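Local coordinates for protein lipopolysaccharide core heptose(I) kinase WaaP (Pseudomonas aeruginosa, PDB 6DFL) that phosphorylates the first heptose of the lipopolysaccharide inner core with ATP and magnesium, and also acts as a protein-tyrosine kinase that autophosphorylates, at residues 77-82 against 189-194; 212-216 against 255-259; 1-5 against 17-21. One frame throughout, in Å; residues are numbered along the deposited sequence.

Interaction 1: residues 77-82 against 189-194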
loop_
_atom_site.group_PDB
_atom_site.type_symbol
_atom_site.label_atom_id
_atom_site.label_comp_id
_atom_site.label_asym_id
_atom_site.label_seq_id
_atom_site.Cartn_x
_atom_site.Cartn_y
_atom_site.Cartn_z
ATOM N N GLN A 77 -11.240 -2.164 17.571
ATOM C CA GLN A 77 -10.048 -2.253 16.734
ATOM C C GLN A 77 -10.089 -1.234 15.603
ATOM O O GLN A 77 -9.178 -0.406 15.461
ATOM C CB GLN A 77 -9.895 -3.662 16.170
ATOM C CG GLN A 77 -9.176 -4.609 17.078
ATOM C CD GLN A 77 -10.023 -5.030 18.246
ATOM O OE1 GLN A 77 -11.241 -5.236 18.122
ATOM N NE2 GLN A 77 -9.389 -5.169 19.397
ATOM N N GLU A 78 -11.126 -1.302 14.774
ATOM C CA GLU A 78 -11.311 -0.319 13.714
ATOM C C GLU A 78 -11.289 1.107 14.256
ATOM O O GLU A 78 -10.667 1.993 13.663
ATOM C CB GLU A 78 -12.623 -0.599 12.990
ATOM C CG GLU A 78 -12.720 -0.006 11.607
ATOM C CD GLU A 78 -13.997 -0.438 10.894
ATOM O OE1 GLU A 78 -14.681 -1.353 11.413
ATOM O OE2 GLU A 78 -14.314 0.142 9.830
ATOM N N TRP A 79 -11.968 1.353 15.381
ATOM C CA TRP A 79 -12.156 2.736 15.817
ATOM C C TRP A 79 -10.837 3.385 16.211
ATOM O O TRP A 79 -10.607 4.556 15.891
ATOM C CB TRP A 79 -13.136 2.807 16.982
ATOM C CG TRP A 79 -13.098 4.112 17.741
ATOM C CD1 TRP A 79 -12.467 4.349 18.919
ATOM C CD2 TRP A 79 -13.737 5.355 17.369
ATOM N NE1 TRP A 79 -12.674 5.665 19.316
ATOM C CE2 TRP A 79 -13.453 6.295 18.384
ATOM C CE3 TRP A 79 -14.519 5.760 16.278
ATOM C CZ2 TRP A 79 -13.914 7.605 18.342
ATOM C CZ3 TRP A 79 -14.980 7.068 16.243
ATOM C CH2 TRP A 79 -14.668 7.975 17.268
ATOM N N GLN A 80 -9.961 2.640 16.896
ATOM C CA GLN A 80 -8.691 3.189 17.347
ATOM C C GLN A 80 -7.697 3.279 16.193
ATOM O O GLN A 80 -6.857 4.193 16.162
ATOM C CB GLN A 80 -8.132 2.341 18.493
ATOM C CG GLN A 80 -8.743 2.607 19.861
ATOM C CD GLN A 80 -8.315 1.578 20.898
ATOM O OE1 GLN A 80 -7.509 0.686 20.609
ATOM N NE2 GLN A 80 -8.859 1.693 22.113
ATOM N N ALA A 81 -7.759 2.348 15.232
ATOM C CA ALA A 81 -6.921 2.490 14.044
ATOM C C ALA A 81 -7.315 3.731 13.264
ATOM O O ALA A 81 -6.464 4.544 12.890
ATOM C CB ALA A 81 -7.018 1.260 13.154
ATOM N N ILE A 82 -8.612 3.889 13.008
ATOM C CA ILE A 82 -9.081 5.067 12.289
ATOM C C ILE A 82 -8.666 6.328 13.015
ATOM O O ILE A 82 -8.237 7.308 12.397
ATOM C CB ILE A 82 -10.603 5.001 12.103
ATOM C CG1 ILE A 82 -10.963 3.861 11.152
ATOM C CG2 ILE A 82 -11.139 6.351 11.630
ATOM C CD1 ILE A 82 -12.422 3.815 10.875
ATOM N N LEU A 189 -10.223 -1.811 8.553
ATOM C CA LEU A 189 -9.317 -1.914 9.684
ATOM C C LEU A 189 -9.933 -2.742 10.806
ATOM O O LEU A 189 -9.592 -2.558 11.978
ATOM C CB LEU A 189 -8.932 -0.509 10.139
ATOM C CG LEU A 189 -8.178 0.229 9.024
ATOM C CD1 LEU A 189 -8.276 1.723 9.136
ATOM C CD2 LEU A 189 -6.730 -0.181 9.048
ATOM N N HIS A 190 -10.828 -3.669 10.458
ATOM C CA HIS A 190 -11.692 -4.269 11.473
ATOM C C HIS A 190 -10.899 -5.090 12.483
ATOM O O HIS A 190 -11.313 -5.200 13.642
ATOM C CB HIS A 190 -12.779 -5.118 10.800
ATOM C CG HIS A 190 -12.278 -6.432 10.306
ATOM N ND1 HIS A 190 -11.480 -6.551 9.187
ATOM C CD2 HIS A 190 -12.401 -7.676 10.816
ATOM C CE1 HIS A 190 -11.148 -7.817 9.017
ATOM N NE2 HIS A 190 -11.698 -8.521 9.989
ATOM N N ARG A 191 -9.748 -5.636 12.068
ATOM C CA ARG A 191 -8.774 -6.332 12.909
ATOM C C ARG A 191 -7.503 -5.519 13.206
ATOM O O ARG A 191 -6.517 -6.098 13.672
ATOM C CB ARG A 191 -8.310 -7.623 12.236
ATOM C CG ARG A 191 -9.323 -8.699 12.085
ATOM C CD ARG A 191 -8.601 -10.027 11.944
ATOM N NE ARG A 191 -7.844 -10.135 10.705
ATOM C CZ ARG A 191 -6.995 -11.121 10.445
ATOM N NH1 ARG A 191 -6.786 -12.071 11.346
ATOM N NH2 ARG A 191 -6.350 -11.147 9.287
ATOM N N ALA A 192 -7.472 -4.231 12.895
ATOM C CA ALA A 192 -6.246 -3.479 13.070
ATOM C C ALA A 192 -5.909 -3.309 14.544
ATOM O O ALA A 192 -6.776 -3.035 15.385
ATOM C CB ALA A 192 -6.351 -2.098 12.406
ATOM N N GLN A 193 -4.620 -3.422 14.839
ATOM C CA GLN A 193 -4.091 -3.232 16.179
ATOM C C GLN A 193 -3.354 -1.902 16.288
ATOM O O GLN A 193 -2.478 -1.584 15.461
ATOM C CB GLN A 193 -3.168 -4.379 16.540
ATOM C CG GLN A 193 -3.872 -5.684 16.465
ATOM C CD GLN A 193 -2.937 -6.814 16.720
ATOM O OE1 GLN A 193 -1.717 -6.685 16.504
ATOM N NE2 GLN A 193 -3.481 -7.940 17.186
ATOM N N THR A 194 -3.693 -1.153 17.336
ATOM C CA THR A 194 -3.183 0.184 17.556
ATOM C C THR A 194 -2.389 0.207 18.844
ATOM O O THR A 194 -2.934 -0.091 19.917
ATOM C CB THR A 194 -4.324 1.179 17.643
ATOM O OG1 THR A 194 -5.154 1.018 16.494
ATOM C CG2 THR A 194 -3.798 2.605 17.742
#

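Interaction 2: residues 212-216 against 255-259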
loop_
_atom_site.group_PDB
_atom_site.type_symbol
_atom_site.label_atom_id
_atom_site.label_comp_id
_atom_site.label_asym_id
_atom_site.label_seq_id
_atom_site.Cartn_x
_atom_site.Cartn_y
_atom_site.Cartn_z
ATOM N N PHE A 212 2.007 -10.615 -0.918
ATOM C CA PHE A 212 1.324 -11.751 -1.535
ATOM C C PHE A 212 0.078 -11.303 -2.266
ATOM O O PHE A 212 -0.274 -11.887 -3.289
ATOM C CB PHE A 212 1.018 -12.814 -0.491
ATOM C CG PHE A 212 2.241 -13.233 0.292
ATOM C CD1 PHE A 212 3.495 -13.189 -0.300
ATOM C CD2 PHE A 212 2.151 -13.633 1.610
ATOM C CE1 PHE A 212 4.622 -13.559 0.389
ATOM C CE2 PHE A 212 3.303 -14.001 2.311
ATOM C CZ PHE A 212 4.529 -13.957 1.691
ATOM N N SER A 213 -0.558 -10.226 -1.822
ATOM C CA SER A 213 -1.697 -9.743 -2.586
ATOM C C SER A 213 -1.292 -9.138 -3.920
ATOM O O SER A 213 -2.170 -8.764 -4.698
ATOM C CB SER A 213 -2.492 -8.725 -1.767
ATOM O OG SER A 213 -2.025 -7.401 -1.969
ATOM N N ALA A 214 0.005 -9.021 -4.231
ATOM C CA ALA A 214 0.389 -8.248 -5.407
ATOM C C ALA A 214 1.303 -9.019 -6.351
ATOM O O ALA A 214 1.904 -8.410 -7.245
ATOM C CB ALA A 214 1.030 -6.930 -4.979
ATOM N N LEU A 215 1.372 -10.347 -6.207
ATOM C CA LEU A 215 2.248 -11.197 -7.010
ATOM C C LEU A 215 1.865 -11.278 -8.481
ATOM O O LEU A 215 2.653 -11.813 -9.271
ATOM C CB LEU A 215 2.274 -12.609 -6.440
ATOM C CG LEU A 215 2.723 -12.652 -4.988
ATOM C CD1 LEU A 215 2.708 -14.071 -4.478
ATOM C CD2 LEU A 215 4.128 -11.988 -4.831
ATOM N N ASP A 216 0.715 -10.744 -8.880
ATOM C CA ASP A 216 0.170 -11.014 -10.201
ATOM C C ASP A 216 -0.049 -9.741 -11.011
ATOM O O ASP A 216 -0.865 -9.726 -11.933
ATOM C CB ASP A 216 -1.139 -11.803 -10.058
ATOM C CG ASP A 216 -1.610 -12.385 -11.361
ATOM O OD1 ASP A 216 -0.846 -13.169 -11.968
ATOM O OD2 ASP A 216 -2.738 -12.044 -11.780
ATOM N N GLU A 255 7.032 -17.518 -4.142
ATOM C CA GLU A 255 7.240 -18.534 -5.171
ATOM C C GLU A 255 6.163 -19.619 -5.104
ATOM O O GLU A 255 5.450 -19.858 -6.085
ATOM C CB GLU A 255 8.639 -19.134 -5.038
ATOM C CG GLU A 255 9.706 -18.364 -5.825
ATOM C CD GLU A 255 11.143 -18.593 -5.317
ATOM O OE1 GLU A 255 11.422 -19.696 -4.784
ATOM O OE2 GLU A 255 11.989 -17.665 -5.454
ATOM N N LYS A 256 6.025 -20.281 -3.941
ATOM C CA LYS A 256 5.044 -21.359 -3.792
ATOM C C LYS A 256 3.634 -20.875 -4.095
ATOM O O LYS A 256 2.865 -21.568 -4.771
ATOM C CB LYS A 256 5.098 -21.950 -2.380
ATOM C CG LYS A 256 6.304 -22.837 -2.116
ATOM C CD LYS A 256 6.307 -23.352 -0.685
ATOM C CE LYS A 256 7.369 -22.651 0.150
ATOM N NZ LYS A 256 8.728 -22.817 -0.433
ATOM N N LEU A 257 3.285 -19.678 -3.618
ATOM C CA LEU A 257 1.963 -19.119 -3.877
ATOM C C LEU A 257 1.696 -18.906 -5.364
ATOM O O LEU A 257 0.530 -18.845 -5.770
ATOM C CB LEU A 257 1.799 -17.802 -3.121
ATOM C CG LEU A 257 1.706 -17.906 -1.598
ATOM C CD1 LEU A 257 1.916 -16.545 -0.959
ATOM C CD2 LEU A 257 0.370 -18.466 -1.183
ATOM N N TYR A 258 2.738 -18.796 -6.183
ATOM C CA TYR A 258 2.555 -18.658 -7.620
ATOM C C TYR A 258 2.325 -20.042 -8.231
ATOM O O TYR A 258 3.185 -20.930 -8.139
ATOM C CB TYR A 258 3.759 -17.930 -8.235
ATOM C CG TYR A 258 3.311 -16.884 -9.228
ATOM C CD1 TYR A 258 2.535 -15.802 -8.817
ATOM C CD2 TYR A 258 3.610 -17.004 -10.585
ATOM C CE1 TYR A 258 2.075 -14.856 -9.729
ATOM C CE2 TYR A 258 3.163 -16.057 -11.506
ATOM C CZ TYR A 258 2.394 -14.984 -11.074
ATOM O OH TYR A 258 1.937 -14.047 -11.989
ATOM N N GLU A 259 1.146 -20.230 -8.825
ATOM C CA GLU A 259 0.691 -21.535 -9.306
ATOM C C GLU A 259 -0.528 -21.388 -10.216
ATOM O O GLU A 259 -0.657 -22.108 -11.208
ATOM C CB GLU A 259 0.359 -22.446 -8.128
ATOM C CG GLU A 259 -0.777 -21.924 -7.258
ATOM C CD GLU A 259 -0.819 -22.602 -5.907
ATOM O OE1 GLU A 259 -0.044 -23.561 -5.708
ATOM O OE2 GLU A 259 -1.613 -22.174 -5.042
ATOM O OXT GLU A 259 -1.407 -20.550 -9.991
#

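Interaction 3: residues 1-5 against 17-21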
loop_
_atom_site.group_PDB
_atom_site.type_symbol
_atom_site.label_atom_id
_atom_site.label_comp_id
_atom_site.label_asym_id
_atom_site.label_seq_id
_atom_site.Cartn_x
_atom_site.Cartn_y
_atom_site.Cartn_z
HETATM N N MSE A 1 -18.572 1.518 29.078
HETATM C CA MSE A 1 -19.288 2.393 28.165
HETATM C C MSE A 1 -18.362 3.284 27.345
HETATM O O MSE A 1 -17.607 4.085 27.894
HETATM C CB MSE A 1 -20.269 3.274 28.936
HETATM C CG MSE A 1 -20.978 4.329 28.082
HETATM SE SE MSE A 1 -22.485 3.581 27.062
HETATM C CE MSE A 1 -23.420 5.216 26.524
ATOM N N ARG A 2 -18.425 3.153 26.027
ATOM C CA ARG A 2 -17.779 4.095 25.135
ATOM C C ARG A 2 -18.742 4.446 24.018
ATOM O O ARG A 2 -19.389 3.566 23.449
ATOM C CB ARG A 2 -16.475 3.524 24.585
ATOM C CG ARG A 2 -15.362 3.603 25.600
ATOM C CD ARG A 2 -14.135 2.891 25.169
ATOM N NE ARG A 2 -13.546 2.136 26.267
ATOM C CZ ARG A 2 -12.377 1.512 26.180
ATOM N NH1 ARG A 2 -11.700 1.567 25.039
ATOM N NH2 ARG A 2 -11.883 0.836 27.218
ATOM N N LEU A 3 -18.867 5.734 23.732
ATOM C CA LEU A 3 -19.812 6.167 22.720
ATOM C C LEU A 3 -19.350 7.500 22.178
ATOM O O LEU A 3 -19.090 8.427 22.950
ATOM C CB LEU A 3 -21.224 6.291 23.297
ATOM C CG LEU A 3 -22.317 6.759 22.335
ATOM C CD1 LEU A 3 -22.776 5.612 21.433
ATOM C CD2 LEU A 3 -23.492 7.344 23.111
ATOM N N VAL A 4 -19.220 7.581 20.859
ATOM C CA VAL A 4 -18.965 8.831 20.168
ATOM C C VAL A 4 -19.938 8.904 19.010
ATOM O O VAL A 4 -19.950 8.015 18.152
ATOM C CB VAL A 4 -17.519 8.938 19.654
ATOM C CG1 VAL A 4 -17.382 10.134 18.715
ATOM C CG2 VAL A 4 -16.513 9.029 20.816
ATOM N N LEU A 5 -20.744 9.956 18.975
ATOM C CA LEU A 5 -21.658 10.197 17.871
ATOM C C LEU A 5 -21.257 11.474 17.144
ATOM O O LEU A 5 -20.898 12.475 17.772
ATOM C CB LEU A 5 -23.104 10.293 18.360
ATOM C CG LEU A 5 -23.727 8.985 18.843
ATOM C CD1 LEU A 5 -25.180 9.191 19.233
ATOM C CD2 LEU A 5 -23.607 7.902 17.790
ATOM N N ASP A 17 -31.682 5.496 22.334
ATOM C CA ASP A 17 -30.569 4.616 22.658
ATOM C C ASP A 17 -29.849 4.281 21.362
ATOM O O ASP A 17 -30.408 3.549 20.530
ATOM C CB ASP A 17 -31.042 3.343 23.353
ATOM C CG ASP A 17 -29.893 2.390 23.691
ATOM O OD1 ASP A 17 -28.843 2.407 23.015
ATOM O OD2 ASP A 17 -30.044 1.598 24.644
ATOM N N PRO A 18 -28.618 4.762 21.153
ATOM C CA PRO A 18 -27.953 4.520 19.866
ATOM C C PRO A 18 -27.714 3.048 19.585
ATOM O O PRO A 18 -27.730 2.645 18.420
ATOM C CB PRO A 18 -26.637 5.298 20.005
ATOM C CG PRO A 18 -26.883 6.272 21.146
ATOM C CD PRO A 18 -27.774 5.531 22.079
ATOM N N PHE A 19 -27.506 2.228 20.614
ATOM C CA PHE A 19 -27.296 0.803 20.382
ATOM C C PHE A 19 -28.543 0.145 19.809
ATOM O O PHE A 19 -28.442 -0.838 19.057
ATOM C CB PHE A 19 -26.880 0.115 21.677
ATOM C CG PHE A 19 -25.526 0.497 22.136
ATOM C CD1 PHE A 19 -25.316 1.701 22.775
ATOM C CD2 PHE A 19 -24.446 -0.334 21.910
ATOM C CE1 PHE A 19 -24.045 2.068 23.192
ATOM C CE2 PHE A 19 -23.167 0.029 22.328
ATOM C CZ PHE A 19 -22.972 1.225 22.965
ATOM N N GLU A 20 -29.722 0.657 20.167
ATOM C CA GLU A 20 -30.938 0.261 19.473
ATOM C C GLU A 20 -30.950 0.806 18.052
ATOM O O GLU A 20 -31.235 0.072 17.104
ATOM C CB GLU A 20 -32.163 0.748 20.246
ATOM C CG GLU A 20 -32.253 0.216 21.672
ATOM C CD GLU A 20 -33.365 0.878 22.470
ATOM O OE1 GLU A 20 -33.758 2.011 22.109
ATOM O OE2 GLU A 20 -33.852 0.268 23.450
ATOM N N ALA A 21 -30.593 2.079 17.881
ATOM C CA ALA A 21 -30.734 2.713 16.574
ATOM C C ALA A 21 -29.830 2.081 15.514
ATOM O O ALA A 21 -30.223 2.007 14.344
ATOM C CB ALA A 21 -30.465 4.212 16.684
#

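Interaction 1: residues 77-82 against 189-194
Leu-189 has its CG beside the backbone N (chi1 -63°), which turns CD1 to helix 76-87 and sets it 4.0 Å from CG1 of Ile-82, where the two branched chains cross obliquely. Glu-78 takes the other course: its CG lies anti to the backbone N (chi1 -159°) and the chain beyond is extended, so the aliphatic CG passes 4.1 Å from CB of Leu-189 while the carboxylate runs on to a salt bridge between its OE2 and Lys-51 NZ. Between these residues the helix presents Ala-81, whose small CB comes within 3.5 Å of Ala-192 CB and also meets Leu-189 CB, which lets the helix and the turn come close at this point.

Segment 189-194 turns along the helix. Leu-189 to Ala-192 forms a type I turn closed by Ala-192 N and Leu-189 O, and the same carbonyl oxygen lies 3.3 Å from Glu-78 CA in a CA-H...O contact. Gln-77 CB lies 3.3 Å from both His-190 O and Ala-192 O, CG stays on the latter, and the chain then bends away at chi2. Farther along, Thr-194 OG1 stands 3.2 Å from Ala-81 N, but the angle is poor, and that N-H serves the helical bond to Gln-77 O. No hydrogen bond joins the two segments.

The polar ends of the loop have their partners elsewhere: His-190 ND1 bonds to Asp-188 OD1, and Arg-191 NH2 forms a salt bridge with Asp-163, the active-site residue by similarity. The arrangement is consistent with the αC-in state of the protein kinase fold, the αC helix packed on the DFG-like Asp-188, Leu-189, His-190 segment and its glutamate paired with the β3 lysine.

Interaction 2: residues 212-216 against 255-259
Phe-212 to Leu-215 forms a type I turn leading out of helix 200-212, and it faces the end of the chain where Tyr-258 N bonds back to Glu-255 O. The backbones stay well apart, with Leu-215 CA and Tyr-258 CA 7.5 Å from each other, so side chains fill the gap.

Leu-257 CD1 sits over one face of the Phe-212 ring, 3.8 Å from its centroid and 22° off the normal, in a CH-pi contact displaced toward the rim on the CG side. Leu-215 brings CD1 to 4.1 Å from Leu-257 CB, the two chains crossing at about a right angle. On its other flank Leu-215 CB meets Tyr-258 CE1 at 4.0 Å, and Leu-215 O comes obliquely to that same ring carbon. At the far end Asp-216 OD1 lies 2.9 Å from Tyr-258 OH, carboxylate and ring planes 47° apart.

Tyr-211 and Ile-217, which flank 212-216, and Leu-247 and Met-250, earlier on helix 244-257, line the pocket of the bound acyl-phosphopantetheine. The contact joins the loop after helix 200-212 to the C-terminal end of helix 244-257 in the helical C-lobe of the kinase fold.

Interaction 3: residues 1-5 against 17-21
A helix N-terminus laid against an edge strand of the N-lobe sheet brings Pro-18 against Leu-3 and Leu-5, and Phe-19 against Leu-3. The strand 2-5 turns these two leucines toward the helix 18-24, and Pro-18, in the first turn, is the surface they share. Its CG lies 3.9 Å from Leu-5 CD1 and 4.1 Å from Leu-3 CD2, and each leucine side chain crosses that of the proline at about a right angle. Leu-3 holds CG anti to its own N (chi1 179°), which carries both methyls outward from the strand: CD2 meets Pro-18 CG, while CD1 lies close to both Pro-18 CB and Phe-19 CE1, 4.2 Å from the latter, as the leucine and phenylalanine chains run past each other in opposite directions.

The phenyl ring sits at the upstream end of the strand. Selenium of Met-1, a selenomethionine in this crystal, approaches the same CE1 at 4.4 Å, and Arg-2 O lies at the ring edge, near its plane. Phe-111 packs edge-to-face with this ring and His-109 meets it too, so Phe-19 bridges from the edge strand to strand 109-115.

Asp-17 sets the start of the helix. It is the N-cap: its OD1 accepts weakly from Phe-19 N at 2.8 Å and from Glu-20 N at 3.5 Å, while OD2 forms a salt bridge with Arg-101 in strand 95-101. The cap is thereby tied to the strand that pairs with 2-5. The contact is apolar packing of an N-capped helix on an outermost strand of the five-stranded antiparallel sheet in the kinase N-lobe.

Interaction 1 is the partly buried contact, about 9 Å from the chain centre to its own centre, whereas interactions 2 and 3 lie at the surface, on opposite sides of that centre. The strand of interaction 3 leans on the helix of interaction 1: Val-4 CG1 packs 3.8 Å from Trp-79 CH2, linking the sheet edge to helix 76-87. Interaction 2 shares no element with either and belongs to the helical lobe beside the acyl-ligand pocket. None has a clear hydrogen bond across its segments. Interaction 3 is the most purely apolar, interaction 1 adds backbone carbonyl contacts and borders charged pairs near the active site, and interaction 2 combines a CH-pi contact with a close carboxylate and phenol oxygen near the C-terminus.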